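Local coordinates for protein carboxypeptidase A (Helicoverpa armigera, PDB 1JQG) that probably acts as a zinc metallocarboxypeptidase of the M14 family, removing C-terminal residues from peptides, and is made as a pro-protein with an activation domain, at residues S278-E282 against P283-V287; R289-I292 against A293-N297; G412-V415 against G416-A420. All blocks are in the same frame, centred on the assembly; numbering follows the deposited sequence.

Interaction 1 (S278-E282 against P283-V287)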
loop_
_atom_site.group_PDB
_atom_site.type_symbol
_atom_site.label_atom_id
_atom_site.label_comp_id
_atom_site.label_asym_id
_atom_site.label_seq_id
_atom_site.Cartn_x
_atom_site.Cartn_y
_atom_site.Cartn_z
ATOM N N SER A 278 -18.872 -4.393 -9.309
ATOM C CA SER A 278 -19.481 -3.327 -8.559
ATOM C C SER A 278 -18.621 -3.002 -7.323
ATOM O O SER A 278 -17.531 -3.537 -7.154
ATOM C CB SER A 278 -20.883 -3.690 -8.040
ATOM O OG SER A 278 -20.686 -4.756 -7.113
ATOM N N ALA A 279 -19.073 -2.015 -6.546
ATOM C CA ALA A 279 -18.374 -1.622 -5.332
ATOM C C ALA A 279 -18.443 -2.759 -4.311
ATOM O O ALA A 279 -19.523 -3.301 -4.094
ATOM C CB ALA A 279 -19.026 -0.350 -4.794
ATOM N N PHE A 280 -17.318 -3.113 -3.731
ATOM C CA PHE A 280 -17.223 -4.196 -2.778
ATOM C C PHE A 280 -17.697 -5.528 -3.355
ATOM O O PHE A 280 -18.251 -6.412 -2.690
ATOM C CB PHE A 280 -17.995 -3.865 -1.511
ATOM C CG PHE A 280 -17.510 -2.626 -0.806
ATOM C CD1 PHE A 280 -18.271 -1.469 -0.834
ATOM C CD2 PHE A 280 -16.304 -2.600 -0.150
ATOM C CE1 PHE A 280 -17.837 -0.325 -0.201
ATOM C CE2 PHE A 280 -15.874 -1.455 0.485
ATOM C CZ PHE A 280 -16.628 -0.302 0.464
ATOM N N SER A 281 -17.356 -5.803 -4.615
ATOM C CA SER A 281 -17.609 -7.080 -5.243
ATOM C C SER A 281 -16.636 -8.165 -4.805
ATOM O O SER A 281 -16.902 -9.354 -4.836
ATOM C CB SER A 281 -17.565 -6.904 -6.760
ATOM O OG SER A 281 -16.273 -6.586 -7.201
ATOM N N GLU A 282 -15.450 -7.737 -4.349
ATOM C CA GLU A 282 -14.439 -8.677 -3.871
ATOM C C GLU A 282 -14.556 -8.865 -2.371
ATOM O O GLU A 282 -14.920 -7.907 -1.678
ATOM C CB GLU A 282 -13.047 -8.166 -4.272
ATOM C CG GLU A 282 -12.892 -7.879 -5.734
ATOM C CD GLU A 282 -13.481 -8.961 -6.632
ATOM O OE1 GLU A 282 -13.070 -10.118 -6.435
ATOM O OE2 GLU A 282 -14.329 -8.533 -7.477
ATOM N N PRO A 283 -14.288 -10.069 -1.887
ATOM C CA PRO A 283 -14.313 -10.391 -0.482
ATOM C C PRO A 283 -13.277 -9.656 0.354
ATOM O O PRO A 283 -13.586 -9.270 1.486
ATOM C CB PRO A 283 -14.052 -11.912 -0.455
ATOM C CG PRO A 283 -13.212 -12.131 -1.664
ATOM C CD PRO A 283 -13.842 -11.230 -2.711
ATOM N N GLU A 284 -12.122 -9.340 -0.232
ATOM C CA GLU A 284 -11.056 -8.647 0.464
ATOM C C GLU A 284 -11.464 -7.219 0.854
ATOM O O GLU A 284 -11.169 -6.716 1.941
ATOM C CB GLU A 284 -9.783 -8.609 -0.373
ATOM C CG GLU A 284 -9.147 -9.972 -0.621
ATOM C CD GLU A 284 -9.750 -10.717 -1.803
ATOM O OE1 GLU A 284 -9.478 -11.928 -1.957
ATOM O OE2 GLU A 284 -10.523 -10.160 -2.578
ATOM N N SER A 285 -12.108 -6.516 -0.058
ATOM C CA SER A 285 -12.591 -5.170 0.187
ATOM C C SER A 285 -13.834 -5.172 1.081
ATOM O O SER A 285 -14.124 -4.251 1.849
ATOM C CB SER A 285 -12.870 -4.468 -1.150
ATOM O OG SER A 285 -13.878 -5.149 -1.859
ATOM N N SER A 286 -14.625 -6.233 1.027
ATOM C CA SER A 286 -15.834 -6.349 1.796
ATOM C C SER A 286 -15.487 -6.476 3.269
ATOM O O SER A 286 -16.149 -5.887 4.097
ATOM C CB SER A 286 -16.661 -7.582 1.322
ATOM O OG SER A 286 -17.182 -7.399 0.014
ATOM N N VAL A 287 -14.480 -7.314 3.582
ATOM C CA VAL A 287 -14.096 -7.526 4.964
ATOM C C VAL A 287 -13.596 -6.227 5.609
ATOM O O VAL A 287 -13.861 -5.943 6.789
ATOM C CB VAL A 287 -13.065 -8.664 5.162
ATOM C CG1 VAL A 287 -13.569 -9.986 4.590
ATOM C CG2 VAL A 287 -11.757 -8.341 4.488
#

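Interaction 2 (R289-I292 against A293-N297)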
loop_
_atom_site.group_PDB
_atom_site.type_symbol
_atom_site.label_atom_id
_atom_site.label_comp_id
_atom_site.label_asym_id
_atom_site.label_seq_id
_atom_site.Cartn_x
_atom_site.Cartn_y
_atom_site.Cartn_z
ATOM N N ARG A 289 -14.561 -3.225 4.746
ATOM C CA ARG A 289 -15.775 -2.436 4.896
ATOM C C ARG A 289 -16.477 -2.773 6.199
ATOM O O ARG A 289 -16.820 -1.876 6.963
ATOM C CB ARG A 289 -16.711 -2.691 3.707
ATOM C CG ARG A 289 -18.041 -1.916 3.787
ATOM C CD ARG A 289 -19.116 -2.599 2.945
ATOM N NE ARG A 289 -19.226 -4.012 3.262
ATOM C CZ ARG A 289 -19.660 -4.980 2.461
ATOM N NH1 ARG A 289 -20.061 -4.656 1.244
ATOM N NH2 ARG A 289 -19.670 -6.219 2.927
ATOM N N ASP A 290 -16.643 -4.057 6.477
ATOM C CA ASP A 290 -17.272 -4.526 7.694
ATOM C C ASP A 290 -16.533 -4.132 8.963
ATOM O O ASP A 290 -17.123 -3.753 9.991
ATOM C CB ASP A 290 -17.431 -6.049 7.633
ATOM C CG ASP A 290 -18.336 -6.522 6.524
ATOM O OD1 ASP A 290 -19.195 -5.774 6.009
ATOM O OD2 ASP A 290 -18.246 -7.685 6.095
ATOM N N ILE A 291 -15.212 -4.135 8.938
ATOM C CA ILE A 291 -14.402 -3.648 10.050
ATOM C C ILE A 291 -14.595 -2.144 10.288
ATOM O O ILE A 291 -14.787 -1.745 11.432
ATOM C CB ILE A 291 -12.894 -3.887 9.809
ATOM C CG1 ILE A 291 -12.633 -5.381 9.580
ATOM C CG2 ILE A 291 -12.134 -3.369 10.988
ATOM C CD1 ILE A 291 -11.214 -5.775 9.226
ATOM N N ILE A 292 -14.644 -1.358 9.211
ATOM C CA ILE A 292 -14.803 0.078 9.309
ATOM C C ILE A 292 -16.164 0.392 9.913
ATOM O O ILE A 292 -16.255 1.314 10.719
ATOM C CB ILE A 292 -14.620 0.783 7.951
ATOM C CG1 ILE A 292 -13.164 0.706 7.466
ATOM C CG2 ILE A 292 -15.109 2.215 8.006
ATOM C CD1 ILE A 292 -12.992 1.216 6.030
ATOM N N ALA A 293 -17.194 -0.339 9.477
ATOM C CA ALA A 293 -18.564 -0.104 9.857
ATOM C C ALA A 293 -18.797 -0.360 11.325
ATOM O O ALA A 293 -19.330 0.486 12.049
ATOM C CB ALA A 293 -19.525 -1.062 9.129
ATOM N N GLU A 294 -18.244 -1.482 11.783
ATOM C CA GLU A 294 -18.323 -1.831 13.218
ATOM C C GLU A 294 -17.742 -0.751 14.127
ATOM O O GLU A 294 -18.121 -0.639 15.299
ATOM C CB GLU A 294 -17.633 -3.164 13.456
ATOM C CG GLU A 294 -17.759 -3.750 14.845
ATOM C CD GLU A 294 -17.118 -5.119 14.989
ATOM O OE1 GLU A 294 -17.200 -5.992 14.092
ATOM O OE2 GLU A 294 -16.468 -5.393 16.020
ATOM N N HIS A 295 -16.670 -0.076 13.714
ATOM C CA HIS A 295 -16.006 0.899 14.560
ATOM C C HIS A 295 -16.120 2.340 14.087
ATOM O O HIS A 295 -15.334 3.191 14.502
ATOM C CB HIS A 295 -14.522 0.494 14.730
ATOM C CG HIS A 295 -14.373 -0.926 15.188
ATOM N ND1 HIS A 295 -14.460 -1.319 16.498
ATOM C CD2 HIS A 295 -14.162 -2.067 14.452
ATOM C CE1 HIS A 295 -14.315 -2.639 16.585
ATOM N NE2 HIS A 295 -14.136 -3.104 15.353
ATOM N N ARG A 296 -17.089 2.648 13.240
ATOM C CA ARG A 296 -17.179 3.982 12.638
ATOM C C ARG A 296 -17.602 5.030 13.662
ATOM O O ARG A 296 -17.313 6.204 13.465
ATOM C CB ARG A 296 -18.170 4.023 11.456
ATOM C CG ARG A 296 -19.592 3.626 11.835
ATOM C CD ARG A 296 -20.511 3.627 10.638
ATOM N NE ARG A 296 -21.676 2.756 10.814
ATOM C CZ ARG A 296 -22.362 2.219 9.803
ATOM N NH1 ARG A 296 -21.928 2.505 8.566
ATOM N NH2 ARG A 296 -23.400 1.432 10.051
ATOM N N ASN A 297 -18.239 4.583 14.745
ATOM C CA ASN A 297 -18.684 5.430 15.831
ATOM C C ASN A 297 -17.563 6.161 16.554
ATOM O O ASN A 297 -17.753 7.259 17.058
ATOM C CB ASN A 297 -19.432 4.579 16.875
ATOM C CG ASN A 297 -20.114 5.452 17.916
ATOM O OD1 ASN A 297 -20.966 6.311 17.652
ATOM N ND2 ASN A 297 -19.715 5.187 19.161
#

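Interaction 3 (G412-V415 against G416-A420)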
loop_
_atom_site.group_PDB
_atom_site.type_symbol
_atom_site.label_atom_id
_atom_site.label_comp_id
_atom_site.label_asym_id
_atom_site.label_seq_id
_atom_site.Cartn_x
_atom_site.Cartn_y
_atom_site.Cartn_z
ATOM N N GLY A 412 6.034 8.672 12.039
ATOM C CA GLY A 412 4.940 9.459 11.469
ATOM C C GLY A 412 3.582 9.018 11.990
ATOM O O GLY A 412 2.697 9.813 12.258
ATOM N N ILE A 413 3.430 7.709 12.145
ATOM C CA ILE A 413 2.182 7.117 12.601
ATOM C C ILE A 413 1.818 7.557 14.016
ATOM O O ILE A 413 0.676 7.899 14.248
ATOM C CB ILE A 413 2.219 5.572 12.475
ATOM C CG1 ILE A 413 2.413 5.177 11.017
ATOM C CG2 ILE A 413 0.943 4.952 13.041
ATOM C CD1 ILE A 413 2.412 3.721 10.631
ATOM N N LYS A 414 2.742 7.477 14.974
ATOM C CA LYS A 414 2.436 7.830 16.343
ATOM C C LYS A 414 2.159 9.327 16.507
ATOM O O LYS A 414 1.402 9.826 17.370
ATOM C CB LYS A 414 3.534 7.365 17.314
ATOM C CG LYS A 414 4.875 8.031 17.236
ATOM C CD LYS A 414 5.926 7.197 18.021
ATOM C CE LYS A 414 7.340 7.672 17.640
ATOM N NZ LYS A 414 8.289 7.212 18.679
ATOM N N VAL A 415 2.772 10.151 15.665
ATOM C CA VAL A 415 2.582 11.588 15.684
ATOM C C VAL A 415 1.184 11.862 15.173
ATOM O O VAL A 415 0.515 12.769 15.694
ATOM C CB VAL A 415 3.618 12.331 14.851
ATOM C CG1 VAL A 415 3.171 13.734 14.493
ATOM C CG2 VAL A 415 4.954 12.482 15.584
ATOM N N GLY A 416 0.803 11.073 14.161
ATOM C CA GLY A 416 -0.510 11.240 13.547
ATOM C C GLY A 416 -1.624 10.759 14.467
ATOM O O GLY A 416 -2.643 11.458 14.630
ATOM N N ALA A 417 -1.391 9.589 15.072
ATOM C CA ALA A 417 -2.355 8.988 15.981
ATOM C C ALA A 417 -2.656 9.918 17.162
ATOM O O ALA A 417 -3.812 10.035 17.519
ATOM C CB ALA A 417 -2.035 7.597 16.496
ATOM N N ARG A 418 -1.622 10.557 17.695
ATOM C CA ARG A 418 -1.778 11.437 18.830
ATOM C C ARG A 418 -2.448 12.737 18.427
ATOM O O ARG A 418 -3.280 13.308 19.179
ATOM C CB ARG A 418 -0.416 11.725 19.514
ATOM C CG ARG A 418 0.083 10.557 20.351
ATOM C CD ARG A 418 1.273 10.890 21.244
ATOM N NE ARG A 418 2.507 10.899 20.508
ATOM C CZ ARG A 418 3.606 10.243 20.853
ATOM N NH1 ARG A 418 3.585 9.523 21.948
ATOM N NH2 ARG A 418 4.734 10.268 20.146
ATOM N N ALA A 419 -2.052 13.262 17.267
ATOM C CA ALA A 419 -2.661 14.473 16.720
ATOM C C ALA A 419 -4.110 14.258 16.313
ATOM O O ALA A 419 -4.982 15.074 16.615
ATOM C CB ALA A 419 -1.878 14.964 15.505
ATOM N N ALA A 420 -4.380 13.098 15.683
ATOM C CA ALA A 420 -5.735 12.785 15.232
ATOM C C ALA A 420 -6.634 12.509 16.435
ATOM O O ALA A 420 -7.807 12.849 16.443
ATOM C CB ALA A 420 -5.692 11.605 14.285
HETATM O O HOH W 1 7.407 9.552 20.050
#

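Interaction 1 (S278-E282 against P283-V287)
Ser-285 turns OG between its backbone N and its carbonyl carbon (chi1 62°), while Ser-286 sets OG beside its own N (chi1 -68°), and both hydroxyls thereby swing back to the carbonyl of Glu-282, the N-cap residue of helix 283-294. Ser-285 OG donates to Glu-282 O at 3.0 Å and Ser-286 OG at 2.9 Å, each from well above the carbonyl plane; Ser-285 OG also takes a hydrogen from Asn-256 ND2. The backbone N of Ser-286 adds the first helical bond to the same oxygen, 3.2 Å from Glu-282 O, so three donors grip one atom. Serine suits both places because its hydroxyl is short enough to fold back over a single turn. Pro-283, lacking an N-H, fits the first turn, where no helical acceptor precedes it.

A type II turn from Ser-278 to Ser-281 brings the ring edge of Phe-280 against the helix, CD2 lying 3.4 Å from Ser-285 O; the ring also packs edge-to-face on Tyr-369. Glu-282 OE2 accepts from Ser-281 OG at 2.8 Å and also bonds Tyr-242 OH. Asn-237 ND2 bonds both Glu-282 OE1 and Glu-284 OE2, which lie 4.6 Å apart, and Glu-284 OE1 accepts from the backbone N of Phe-151. These donors, Asn-237 shared between both acids among them, would probably ease their repulsion, while the triply held carbonyl is likely to fix how the loop enters the helix.

Interaction 2 (R289-I292 against A293-N297)
Ala-293 continues the helix from Arg-289, its N bonding Arg-289 O at 3.0 Å nearly along the C=O axis, and its small CB rests 3.6 Å from that same Arg-289 O. Glu-294 follows with the straighter bond, N to Asp-290 O at 3.1 Å and an N-H...O angle of 165°. Its side chain runs out extended, a form that suits an exposed acid, and lays CG against one face of the His-295 ring.

His-295 is the first residue to leave helical backbone angles. Its N is shared between two weak bonds, to Ile-291 O and Ile-292 O. With CG beside its backbone N (chi1 -52°), the imidazole turns its edge to the helix, and CD2 comes 3.1 Å from Ile-291 O near the ring plane. The ring also meets Phe-166 and touches Ile-214 on strand 212-216, a setting that suits a flat, partly apolar side chain. Arg-296 then brings CB to 3.4 Å from Ile-292 O, while one face of its guanidinium lies over Ala-293 CA.

The inner side is left to branched aliphatics: Ile-291 packs on Ile-214 and Met-175, Ile-292 on Met-175 and Tyr-369. Arg-289, which also touches Tyr-369, grips the exposed Asp-290 side-on, NE and NH2 both reaching Asp-290 OD1, NH2 at 3.1 Å. The amphipathic helix thus ends as its regular bonds give way to weak ones, and the neighbouring charges of Arg-289 and Asp-290 would largely offset each other.

Interaction 3 (G412-V415 against G416-A420)
The guanidinium of Arg-418 carries Lys-414 CB over one face and a water at its edge, in plane. That water accepts from both side chains, lying 2.8 Å from Arg-418 NH2 and 2.9 Å from Lys-414 NZ. The two long chains run side by side one helical turn apart, with Lys-414 CG 3.7 Å from Arg-418 NH2. Lys-414 starts between its backbone N and carbonyl carbon (chi1 68°) and then extends, whereas Arg-418 bends at chi3 (-79°), which folds its guanidinium back over the methylenes of the lysine.

The nearness of the two like charges is probably eased by acids: salt bridges join Glu-204 OE1 to Lys-414 NZ, Glu-204 OE2 to Arg-418 NH1, and Asp-206 OD2 to the same NH1. Replacing Arg-418 by an alanine is likely to leave Asp-206 and one oxygen of Glu-204 without this partner, cost the water one of its two donors and uncover the Lys-414 methylenes.

Beneath them the backbone keeps its i to i+4 bonds, among them Ala-417 N to Ile-413 O at 2.8 Å and Arg-418 N to Lys-414 O at 3.1 Å. Small residues suit the pressed faces: Ala-419 and Val-415 pack on helix 325-340, while Ala-417 and the larger Ile-413 face the sheet. This is a helix of the alpha/beta carboxypeptidase fold, packed on the central mixed sheet through strands 173-178 and 299-307.

How the interactions relate
Along the chain the three contacts come in series, the first two on a single helix, 283-294. Interaction 1 forms its start and interaction 2 its end, their centres 14 Å apart; they touch where Phe-280 CB lies 3.5 Å from Arg-289 NH1. Interaction 3 sits on the late helix 402-421, its centre 20 Å from that of interaction 2 and 28 Å from that of interaction 1, touching neither. What joins the two helices is the mixed eight-stranded sheet: strand 173-178 receives side chains from interactions 2 and 3. Helix 402-421 also packs against strand 299-307, which follows helix 283-294, tying these helices to the sheet whose strand 299-307 carries His-306, one of the zinc ligands.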